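Local coordinates for hypothetical methylmalonyl-CoA decarboxylase alpha subunit (Sulfolobus tokodaii, PDB 1X0U), which is probably a carboxyl transferase subunit of the ClpP/crotonase superfamily, with two similar mixed-sheet halves in one chain and six chains in the assembly, at residues 158-161 with 162-166; 212-216 with 217-221; 292-295 with 296-300; 339-343 with 344-348. All blocks are in the same frame, centred on the assembly; numbering follows the deposited sequence.

In the fold
All four contacts are local and sit at helix ends. Contact 1 closes helix 144-160 ahead of strand 166-170, and contact 2 opens the short helix 216-220; both belong to the half of the chain built on the first mixed sheet. Contacts 3 and 4, the end of helix 291-298 and the start of helix 343-358, belong to the half built on the second sheet and come closest to each other, with nearest atoms about 6 Å apart. Contacts 1 and 4 lie on opposite sides of the chain's centre. Contacts 2 and 4 each have a hydrophobic staple. Contacts 1 and 2 pack against the second subunit, contact 4 reaches it weakly, and contact 3 touches no other chain.

Contact 1: 158-161 with 162-166; sequences VMAS and GVIPQ
Ala160 and Ile164 touch across the turn that follows helix 144-160. The methyl CB of Ala160 lies against the CG1 branch of Ile164, 3.6 Å away, with Ile164 CD1 just beyond. Ile164 carries CG1 between its backbone N and carbonyl carbon (chi1 49°), a setting that swings this branch back over the alanine. Val163 comes from another direction: its CB points at the helix end and stands 3.3 Å from Ala160 O, while its CG2 branch reaches Met159 O at 3.5 Å. The chain can fold back so sharply because Gly162 takes a positive phi (83°). Ala160 O receives two backbone bonds, a straight one in the carbonyl plane from Ile164 N (3.2 Å, 165°) and a shorter one from Val163 N (2.8 Å) that arrives from above that plane. Leu123 of helix 109-125 covers Ala160, Val163 and Ile164. Ser161 points away from the turn, and its OG is bonded to Asn519 N of the second subunit. Ala160 O, at the end of the helix, is thus satisfied within the turn under an apolar cover, whereas Ser161 O accepts from Lys515 NZ of the second subunit, a charge that the negative end of the helix would probably favour.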
loop_
_atom_site.group_PDB
_atom_site.type_symbol
_atom_site.label_atom_id
_atom_site.label_comp_id
_atom_site.label_asym_id
_atom_site.label_seq_id
_atom_site.Cartn_x
_atom_site.Cartn_y
_atom_site.Cartn_z
ATOM N N VAL A 158 17.603 9.324 -14.806
ATOM C CA VAL A 158 17.038 7.992 -14.638
ATOM C C VAL A 158 15.902 7.977 -13.614
ATOM O O VAL A 158 14.850 7.392 -13.860
ATOM C CB VAL A 158 18.134 6.989 -14.219
ATOM C CG1 VAL A 158 17.527 5.645 -13.858
ATOM C CG2 VAL A 158 19.129 6.827 -15.355
ATOM N N MET A 159 16.104 8.628 -12.473
ATOM C CA MET A 159 15.063 8.670 -11.445
ATOM C C MET A 159 13.815 9.372 -11.965
ATOM O O MET A 159 12.697 9.033 -11.583
ATOM C CB MET A 159 15.546 9.427 -10.206
ATOM C CG MET A 159 16.738 8.814 -9.491
ATOM S SD MET A 159 16.449 7.143 -8.875
ATOM C CE MET A 159 17.379 6.168 -10.075
ATOM N N ALA A 160 14.018 10.366 -12.827
ATOM C CA ALA A 160 12.914 11.142 -13.371
ATOM C C ALA A 160 12.299 10.489 -14.598
ATOM O O ALA A 160 11.206 10.866 -15.033
ATOM C CB ALA A 160 13.398 12.558 -13.723
ATOM N N SER A 161 13.002 9.506 -15.148
ATOM C CA SER A 161 12.545 8.827 -16.345
ATOM C C SER A 161 11.165 8.194 -16.180
ATOM O O SER A 161 10.965 7.276 -15.374
ATOM C CB SER A 161 13.563 7.777 -16.762
ATOM O OG SER A 161 13.261 7.286 -18.054
ATOM N N GLY A 162 10.214 8.704 -16.953
ATOM C CA GLY A 162 8.858 8.193 -16.899
ATOM C C GLY A 162 8.057 8.799 -15.767
ATOM O O GLY A 162 6.960 8.336 -15.483
ATOM N N VAL A 163 8.601 9.832 -15.120
ATOM C CA VAL A 163 7.924 10.508 -14.012
ATOM C C VAL A 163 7.571 11.942 -14.416
ATOM O O VAL A 163 6.464 12.420 -14.181
ATOM C CB VAL A 163 8.829 10.557 -12.757
ATOM C CG1 VAL A 163 8.085 11.215 -11.599
ATOM C CG2 VAL A 163 9.294 9.150 -12.391
ATOM N N ILE A 164 8.539 12.624 -15.015
ATOM C CA ILE A 164 8.357 13.991 -15.489
ATOM C C ILE A 164 8.981 14.076 -16.883
ATOM O O ILE A 164 10.087 13.583 -17.112
ATOM C CB ILE A 164 9.023 15.037 -14.535
ATOM C CG1 ILE A 164 10.468 14.641 -14.206
ATOM C CG2 ILE A 164 8.215 15.151 -13.242
ATOM C CD1 ILE A 164 11.265 15.753 -13.485
ATOM N N PRO A 165 8.270 14.693 -17.839
ATOM C CA PRO A 165 8.780 14.821 -19.208
ATOM C C PRO A 165 10.145 15.502 -19.202
ATOM O O PRO A 165 10.331 16.509 -18.526
ATOM C CB PRO A 165 7.726 15.692 -19.898
ATOM C CG PRO A 165 6.491 15.468 -19.081
ATOM C CD PRO A 165 7.021 15.451 -17.674
ATOM N N GLN A 166 11.084 14.955 -19.964
ATOM C CA GLN A 166 12.426 15.516 -20.056
ATOM C C GLN A 166 12.796 15.798 -21.502
ATOM O O GLN A 166 13.009 14.869 -22.294
ATOM C CB GLN A 166 13.444 14.542 -19.473
ATOM C CG GLN A 166 13.308 14.297 -17.986
ATOM C CD GLN A 166 14.275 13.241 -17.516
ATOM O OE1 GLN A 166 14.027 12.033 -17.662
ATOM N NE2 GLN A 166 15.410 13.682 -16.981
#

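Contact 2: 212-216 with 217-221; sequences EEVSF and QDLGG
A hydrophobic staple marks the start of the short helix 216-220: Val214, the residue before the N-cap position held by Ser215, meets Leu219 in the first turn. The branch that touches is Val214 CG2, placed anti to its own backbone N, and it lies 4.0 Å from Leu219 CB. The same methyl presses closer on Asp218, coming within 3.3 Å of Asp218 CB as the two side chains pass at a slant. Asp218 then bends back toward the N-cap residue. Its OD2 accepts from a water at 2.8 Å, and that water accepts from Ser215 N at 2.8 Å, a water-mediated form of one half of a capping box. A carboxylate here would also probably be favoured by the positive end of the helix. In the backbone, Phe216 O takes a straight bond from Gly220 N (2.9 Å, 166°), and Leu219 N divides weakly between Ser215 O (3.1 Å) and Phe216 O (3.2 Å). Gly221 N is bonded to Gln217 O at 2.9 Å; Gly221 is itself the N-cap of helix 222-229, so that helix follows almost at once. Strand 197-199 and helix 203-208 flank this turn, with the Phe216 ring stacked on Tyr197 and Leu219 packed on Phe199 and Pro203, while Gln217 NE2 bonds to Tyr196 O. Beyond Val214 and Leu219 lies Thr376 of the second subunit, whose Tyr380 OH is hydrogen-bonded to Asp218 O.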
loop_
_atom_site.group_PDB
_atom_site.type_symbol
_atom_site.label_atom_id
_atom_site.label_comp_id
_atom_site.label_asym_id
_atom_site.label_seq_id
_atom_site.Cartn_x
_atom_site.Cartn_y
_atom_site.Cartn_z
ATOM N N GLU A 212 41.150 7.573 -39.227
ATOM C CA GLU A 212 40.198 8.223 -40.123
ATOM C C GLU A 212 40.040 9.692 -39.749
ATOM O O GLU A 212 40.005 10.037 -38.564
ATOM C CB GLU A 212 38.831 7.534 -40.037
ATOM C CG GLU A 212 38.836 6.057 -40.389
ATOM C CD GLU A 212 39.471 5.787 -41.734
ATOM O OE1 GLU A 212 40.701 5.565 -41.776
ATOM O OE2 GLU A 212 38.740 5.815 -42.749
ATOM N N GLU A 213 39.950 10.552 -40.760
ATOM C CA GLU A 213 39.789 11.986 -40.535
ATOM C C GLU A 213 38.409 12.467 -40.959
ATOM O O GLU A 213 38.011 12.305 -42.116
ATOM C CB GLU A 213 40.852 12.785 -41.289
ATOM C CG GLU A 213 40.504 14.263 -41.387
ATOM C CD GLU A 213 41.660 15.117 -41.858
ATOM O OE1 GLU A 213 41.433 16.307 -42.159
ATOM O OE2 GLU A 213 42.796 14.603 -41.916
ATOM N N VAL A 214 37.689 13.078 -40.023
ATOM C CA VAL A 214 36.348 13.565 -40.311
ATOM C C VAL A 214 36.022 14.891 -39.618
ATOM O O VAL A 214 36.553 15.204 -38.550
ATOM C CB VAL A 214 35.299 12.487 -39.931
ATOM C CG1 VAL A 214 35.624 11.914 -38.572
ATOM C CG2 VAL A 214 33.894 13.072 -39.948
ATOM N N SER A 215 35.157 15.667 -40.263
ATOM C CA SER A 215 34.704 16.960 -39.765
ATOM C C SER A 215 33.739 16.750 -38.598
ATOM O O SER A 215 33.232 15.645 -38.398
ATOM C CB SER A 215 33.988 17.715 -40.890
ATOM O OG SER A 215 33.407 18.919 -40.422
ATOM N N PHE A 216 33.485 17.810 -37.835
ATOM C CA PHE A 216 32.568 17.716 -36.702
ATOM C C PHE A 216 31.149 17.378 -37.165
ATOM O O PHE A 216 30.485 16.528 -36.572
ATOM C CB PHE A 216 32.544 19.027 -35.903
ATOM C CG PHE A 216 33.851 19.363 -35.232
ATOM C CD1 PHE A 216 34.668 18.363 -34.715
ATOM C CD2 PHE A 216 34.248 20.687 -35.087
ATOM C CE1 PHE A 216 35.854 18.673 -34.070
ATOM C CE2 PHE A 216 35.433 21.009 -34.442
ATOM C CZ PHE A 216 36.237 19.999 -33.933
ATOM N N GLN A 217 30.699 18.044 -38.227
ATOM C CA GLN A 217 29.362 17.820 -38.781
ATOM C C GLN A 217 29.185 16.417 -39.354
ATOM O O GLN A 217 28.105 15.835 -39.256
ATOM C CB GLN A 217 29.061 18.856 -39.872
ATOM C CG GLN A 217 28.844 20.257 -39.330
ATOM C CD GLN A 217 27.728 20.294 -38.305
ATOM O OE1 GLN A 217 26.561 20.086 -38.632
ATOM N NE2 GLN A 217 28.086 20.546 -37.052
ATOM N N ASP A 218 30.236 15.879 -39.963
ATOM C CA ASP A 218 30.160 14.546 -40.542
ATOM C C ASP A 218 30.239 13.456 -39.480
ATOM O O ASP A 218 29.838 12.311 -39.731
ATOM C CB ASP A 218 31.272 14.335 -41.571
ATOM C CG ASP A 218 31.081 15.178 -42.814
ATOM O OD1 ASP A 218 29.974 15.726 -42.992
ATOM O OD2 ASP A 218 32.031 15.283 -43.621
ATOM N N LEU A 219 30.750 13.809 -38.299
ATOM C CA LEU A 219 30.857 12.841 -37.214
ATOM C C LEU A 219 29.600 12.825 -36.349
ATOM O O LEU A 219 29.111 11.754 -35.972
ATOM C CB LEU A 219 32.078 13.136 -36.339
ATOM C CG LEU A 219 32.349 12.108 -35.229
ATOM C CD1 LEU A 219 32.605 10.737 -35.857
ATOM C CD2 LEU A 219 33.546 12.546 -34.375
ATOM N N GLY A 220 29.074 14.008 -36.034
ATOM C CA GLY A 220 27.885 14.076 -35.200
ATOM C C GLY A 220 27.031 15.321 -35.367
ATOM O O GLY A 220 26.532 15.866 -34.388
ATOM N N GLY A 221 26.861 15.776 -36.606
ATOM C CA GLY A 221 26.044 16.956 -36.850
ATOM C C GLY A 221 24.579 16.590 -36.706
ATOM O O GLY A 221 24.237 15.406 -36.652
HETATM O O HOH W 1 34.657 14.729 -42.889
#

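Contact 3: 292-295 with 296-300; sequences REII and YKIVD
Lys297 crosses Glu293 at a slant, one turn later in helix 291-298. Its CB lies 3.5 Å from Glu293 O, and CG follows at 3.9 Å from that same oxygen. CD sits between Glu293 OE1 (3.0 Å) and Glu293 O (3.1 Å), a fit so tight that its exact place is doubtful. CE is also near OE1, and NZ ends 3.9 Å from Glu293 OE1 in a long salt bridge. The lysine reaches this position through chi1 of -107° and chi2 of 102°, both away from staggered values, which suggests some strain. The other carboxylate oxygen, Glu293 OE2, sits at the edge of the Tyr296 ring, 3.7 Å from Tyr296 CD2, with the carboxylate turned 77° from the ring plane. Arg292 lies alongside the same ring, its CD near Tyr296 OH, while its NE goes to Glu306 in a salt bridge. On the buried face Ile294 CG2 meets Ile298 CD1 at 3.8 Å. Ile295 O accepts from both Ile298 N (2.9 Å) and Val299 N, and Val299 is the first residue to leave helical angles. The i to i+4 Glu-Lys pair on the more exposed side and the buried isoleucines fit the last turn of an amphipathic helix.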
loop_
_atom_site.group_PDB
_atom_site.type_symbol
_atom_site.label_atom_id
_atom_site.label_comp_id
_atom_site.label_asym_id
_atom_site.label_seq_id
_atom_site.Cartn_x
_atom_site.Cartn_y
_atom_site.Cartn_z
ATOM N N ARG A 292 0.416 9.396 -44.248
ATOM C CA ARG A 292 0.287 10.638 -43.497
ATOM C C ARG A 292 -1.011 11.341 -43.855
ATOM O O ARG A 292 -1.555 12.099 -43.059
ATOM C CB ARG A 292 1.455 11.585 -43.791
ATOM C CG ARG A 292 2.804 11.097 -43.318
ATOM C CD ARG A 292 3.822 12.244 -43.306
ATOM N NE ARG A 292 5.094 11.812 -42.739
ATOM C CZ ARG A 292 5.951 11.017 -43.366
ATOM N NH1 ARG A 292 5.673 10.577 -44.586
ATOM N NH2 ARG A 292 7.073 10.642 -42.764
ATOM N N GLU A 293 -1.508 11.099 -45.061
ATOM C CA GLU A 293 -2.736 11.745 -45.489
ATOM C C GLU A 293 -3.901 11.178 -44.716
ATOM O O GLU A 293 -4.870 11.878 -44.427
ATOM C CB GLU A 293 -2.953 11.570 -46.996
ATOM C CG GLU A 293 -4.193 12.276 -47.495
ATOM C CD GLU A 293 -4.196 13.749 -47.138
ATOM O OE1 GLU A 293 -5.289 14.289 -46.864
ATOM O OE2 GLU A 293 -3.109 14.373 -47.137
ATOM N N ILE A 294 -3.804 9.905 -44.364
ATOM C CA ILE A 294 -4.853 9.269 -43.593
ATOM C C ILE A 294 -4.847 9.835 -42.175
ATOM O O ILE A 294 -5.911 10.097 -41.606
ATOM C CB ILE A 294 -4.672 7.739 -43.552
ATOM C CG1 ILE A 294 -4.768 7.171 -44.974
ATOM C CG2 ILE A 294 -5.727 7.120 -42.656
ATOM C CD1 ILE A 294 -4.627 5.654 -45.058
ATOM N N ILE A 295 -3.660 10.045 -41.601
ATOM C CA ILE A 295 -3.624 10.597 -40.251
ATOM C C ILE A 295 -4.203 12.016 -40.244
ATOM O O ILE A 295 -5.052 12.320 -39.410
ATOM C CB ILE A 295 -2.179 10.622 -39.616
ATOM C CG1 ILE A 295 -1.291 11.617 -40.346
ATOM C CG2 ILE A 295 -1.529 9.239 -39.672
ATOM C CD1 ILE A 295 0.154 11.626 -39.843
ATOM N N TYR A 296 -3.774 12.880 -41.173
ATOM C CA TYR A 296 -4.293 14.254 -41.190
ATOM C C TYR A 296 -5.814 14.247 -41.275
ATOM O O TYR A 296 -6.483 15.081 -40.664
ATOM C CB TYR A 296 -3.744 15.078 -42.372
ATOM C CG TYR A 296 -2.236 15.091 -42.513
ATOM C CD1 TYR A 296 -1.408 15.097 -41.390
ATOM C CD2 TYR A 296 -1.636 15.097 -43.772
ATOM C CE1 TYR A 296 -0.019 15.103 -41.516
ATOM C CE2 TYR A 296 -0.246 15.106 -43.911
ATOM C CZ TYR A 296 0.553 15.107 -42.778
ATOM O OH TYR A 296 1.924 15.106 -42.901
ATOM N N LYS A 297 -6.354 13.309 -42.046
ATOM C CA LYS A 297 -7.798 13.201 -42.210
ATOM C C LYS A 297 -8.492 12.770 -40.927
ATOM O O LYS A 297 -9.639 13.128 -40.696
ATOM C CB LYS A 297 -8.147 12.187 -43.309
ATOM C CG LYS A 297 -8.655 12.777 -44.632
ATOM C CD LYS A 297 -7.572 12.786 -45.705
ATOM C CE LYS A 297 -8.170 12.782 -47.120
ATOM N NZ LYS A 297 -9.164 13.877 -47.346
ATOM N N ILE A 298 -7.807 12.000 -40.089
ATOM C CA ILE A 298 -8.433 11.532 -38.859
ATOM C C ILE A 298 -8.377 12.488 -37.685
ATOM O O ILE A 298 -9.354 12.634 -36.954
ATOM C CB ILE A 298 -7.826 10.194 -38.378
ATOM C CG1 ILE A 298 -8.057 9.104 -39.423
ATOM C CG2 ILE A 298 -8.472 9.783 -37.046
ATOM C CD1 ILE A 298 -7.241 7.856 -39.200
ATOM N N VAL A 299 -7.240 13.152 -37.510
ATOM C CA VAL A 299 -7.045 14.035 -36.362
ATOM C C VAL A 299 -7.553 15.462 -36.473
ATOM O O VAL A 299 -7.799 15.965 -37.564
ATOM C CB VAL A 299 -5.563 14.072 -35.989
ATOM C CG1 VAL A 299 -5.068 12.652 -35.788
ATOM C CG2 VAL A 299 -4.759 14.758 -37.097
ATOM N N ASP A 300 -7.693 16.104 -35.315
ATOM C CA ASP A 300 -8.162 17.474 -35.216
ATOM C C ASP A 300 -7.368 18.421 -36.131
ATOM O O ASP A 300 -6.135 18.494 -36.060
ATOM C CB ASP A 300 -8.046 17.955 -33.763
ATOM C CG ASP A 300 -8.966 17.201 -32.800
ATOM O OD1 ASP A 300 -9.583 16.181 -33.187
ATOM O OD2 ASP A 300 -9.066 17.637 -31.633
#

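Contact 4: 339-343 with 344-348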
loop_
_atom_site.group_PDB
_atom_site.type_symbol
_atom_site.label_atom_id
_atom_site.label_comp_id
_atom_site.label_asym_id
_atom_site.label_seq_id
_atom_site.Cartn_x
_atom_site.Cartn_y
_atom_site.Cartn_z
ATOM N N GLY A 339 6.605 -0.316 -46.038
ATOM C CA GLY A 339 5.944 -0.433 -44.750
ATOM C C GLY A 339 6.504 -1.569 -43.916
ATOM O O GLY A 339 6.053 -1.814 -42.806
ATOM N N SER A 340 7.476 -2.284 -44.467
ATOM C CA SER A 340 8.105 -3.380 -43.752
ATOM C C SER A 340 8.782 -2.795 -42.519
ATOM O O SER A 340 9.389 -1.715 -42.581
ATOM C CB SER A 340 9.146 -4.065 -44.634
ATOM O OG SER A 340 8.559 -4.551 -45.828
ATOM N N ILE A 341 8.667 -3.497 -41.400
ATOM C CA ILE A 341 9.273 -3.026 -40.171
ATOM C C ILE A 341 10.755 -3.370 -40.211
ATOM O O ILE A 341 11.168 -4.363 -40.820
ATOM C CB ILE A 341 8.559 -3.625 -38.929
ATOM C CG1 ILE A 341 9.516 -3.684 -37.743
ATOM C CG2 ILE A 341 7.982 -4.984 -39.269
ATOM C CD1 ILE A 341 9.878 -2.356 -37.205
ATOM N N ASP A 342 11.544 -2.534 -39.549
ATOM C CA ASP A 342 12.992 -2.653 -39.545
ATOM C C ASP A 342 13.597 -2.443 -38.146
ATOM O O ASP A 342 12.890 -2.067 -37.225
ATOM C CB ASP A 342 13.502 -1.590 -40.513
ATOM C CG ASP A 342 14.947 -1.691 -40.765
ATOM O OD1 ASP A 342 15.411 -2.827 -41.001
ATOM O OD2 ASP A 342 15.609 -0.634 -40.738
ATOM N N ILE A 343 14.902 -2.684 -37.999
ATOM C CA ILE A 343 15.597 -2.490 -36.717
ATOM C C ILE A 343 15.428 -1.062 -36.191
ATOM O O ILE A 343 15.025 -0.846 -35.042
ATOM C CB ILE A 343 17.106 -2.754 -36.849
ATOM C CG1 ILE A 343 17.371 -4.252 -36.950
ATOM C CG2 ILE A 343 17.846 -2.190 -35.650
ATOM C CD1 ILE A 343 18.844 -4.594 -37.121
ATOM N N ASP A 344 15.751 -0.089 -37.037
ATOM C CA ASP A 344 15.636 1.312 -36.664
ATOM C C ASP A 344 14.200 1.672 -36.314
ATOM O O ASP A 344 13.941 2.355 -35.326
ATOM C CB ASP A 344 16.111 2.210 -37.815
ATOM C CG ASP A 344 17.618 2.154 -38.025
ATOM O OD1 ASP A 344 18.104 2.763 -39.000
ATOM O OD2 ASP A 344 18.315 1.514 -37.222
ATOM N N ALA A 345 13.269 1.208 -37.139
ATOM C CA ALA A 345 11.851 1.492 -36.955
ATOM C C ALA A 345 11.323 0.837 -35.688
ATOM O O ALA A 345 10.541 1.433 -34.949
ATOM C CB ALA A 345 11.071 1.013 -38.169
ATOM N N ALA A 346 11.752 -0.391 -35.437
ATOM C CA ALA A 346 11.327 -1.084 -34.229
ATOM C C ALA A 346 11.779 -0.246 -33.021
ATOM O O ALA A 346 11.022 -0.078 -32.053
ATOM C CB ALA A 346 11.944 -2.481 -34.177
ATOM N N ASP A 347 12.999 0.298 -33.085
ATOM C CA ASP A 347 13.513 1.123 -31.987
ATOM C C ASP A 347 12.704 2.402 -31.837
ATOM O O ASP A 347 12.301 2.785 -30.745
ATOM C CB ASP A 347 14.986 1.491 -32.208
ATOM C CG ASP A 347 15.914 0.335 -31.945
ATOM O OD1 ASP A 347 15.513 -0.590 -31.220
ATOM O OD2 ASP A 347 17.048 0.357 -32.453
ATOM N N LYS A 348 12.483 3.068 -32.956
ATOM C CA LYS A 348 11.715 4.298 -32.973
ATOM C C LYS A 348 10.322 4.064 -32.369
ATOM O O LYS A 348 9.914 4.737 -31.427
ATOM C CB LYS A 348 11.628 4.773 -34.424
ATOM C CG LYS A 348 10.588 5.829 -34.744
ATOM C CD LYS A 348 10.793 6.254 -36.197
ATOM C CE LYS A 348 9.671 7.104 -36.749
ATOM N NZ LYS A 348 10.055 7.571 -38.126
HETATM O O HOH W 2 17.896 -1.078 -39.593
#
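Ile341 and Ala346 make the apolar part of the contact. Ile341 sends CG1 anti to its backbone N (chi1 154°), and CD1 then bends over the first turn of helix 343-358, 3.7 Å from Ala346 CB and 3.7 Å from Ala345 CB. This methyl also rests only 3.2 Å from Ala346 N. Backbone bonds start the helix: Ala346 N gives a short one to Asp342 O (2.7 Å, 157°), and Asp347 N follows with one to Ile343 O at 3.0 Å. With Asp342 at the N-cap position, Ile341 before it and Ala346 in the first turn, the apolar pair is a hydrophobic staple, here at the head of the helix that leads from strand 325-332 to strand 363-369, a beta-alpha-beta crossover between neighbouring parallel strands of the second sheet. Ile341 is further covered by Tyr372 and by Met390 of helix 383-396. The charged groups gather on another side. Asp342 and Asp344 point the same way, their carboxylate planes 63° apart, and Asp342 OD2 comes within 4.6 Å of Asp344 OD1. A water donates to Asp342 OD2 at 2.6 Å and takes a weak bond from Asp344 N, so the N-cap carboxylate reaches the helix amide indirectly; the positive helix end probably offsets part of the repulsion between the two acids. One turn on, Asp347 folds its CG to 3.4 Å from Ile343 O, and its OD1 forms a salt bridge with Lys389 of helix 383-396.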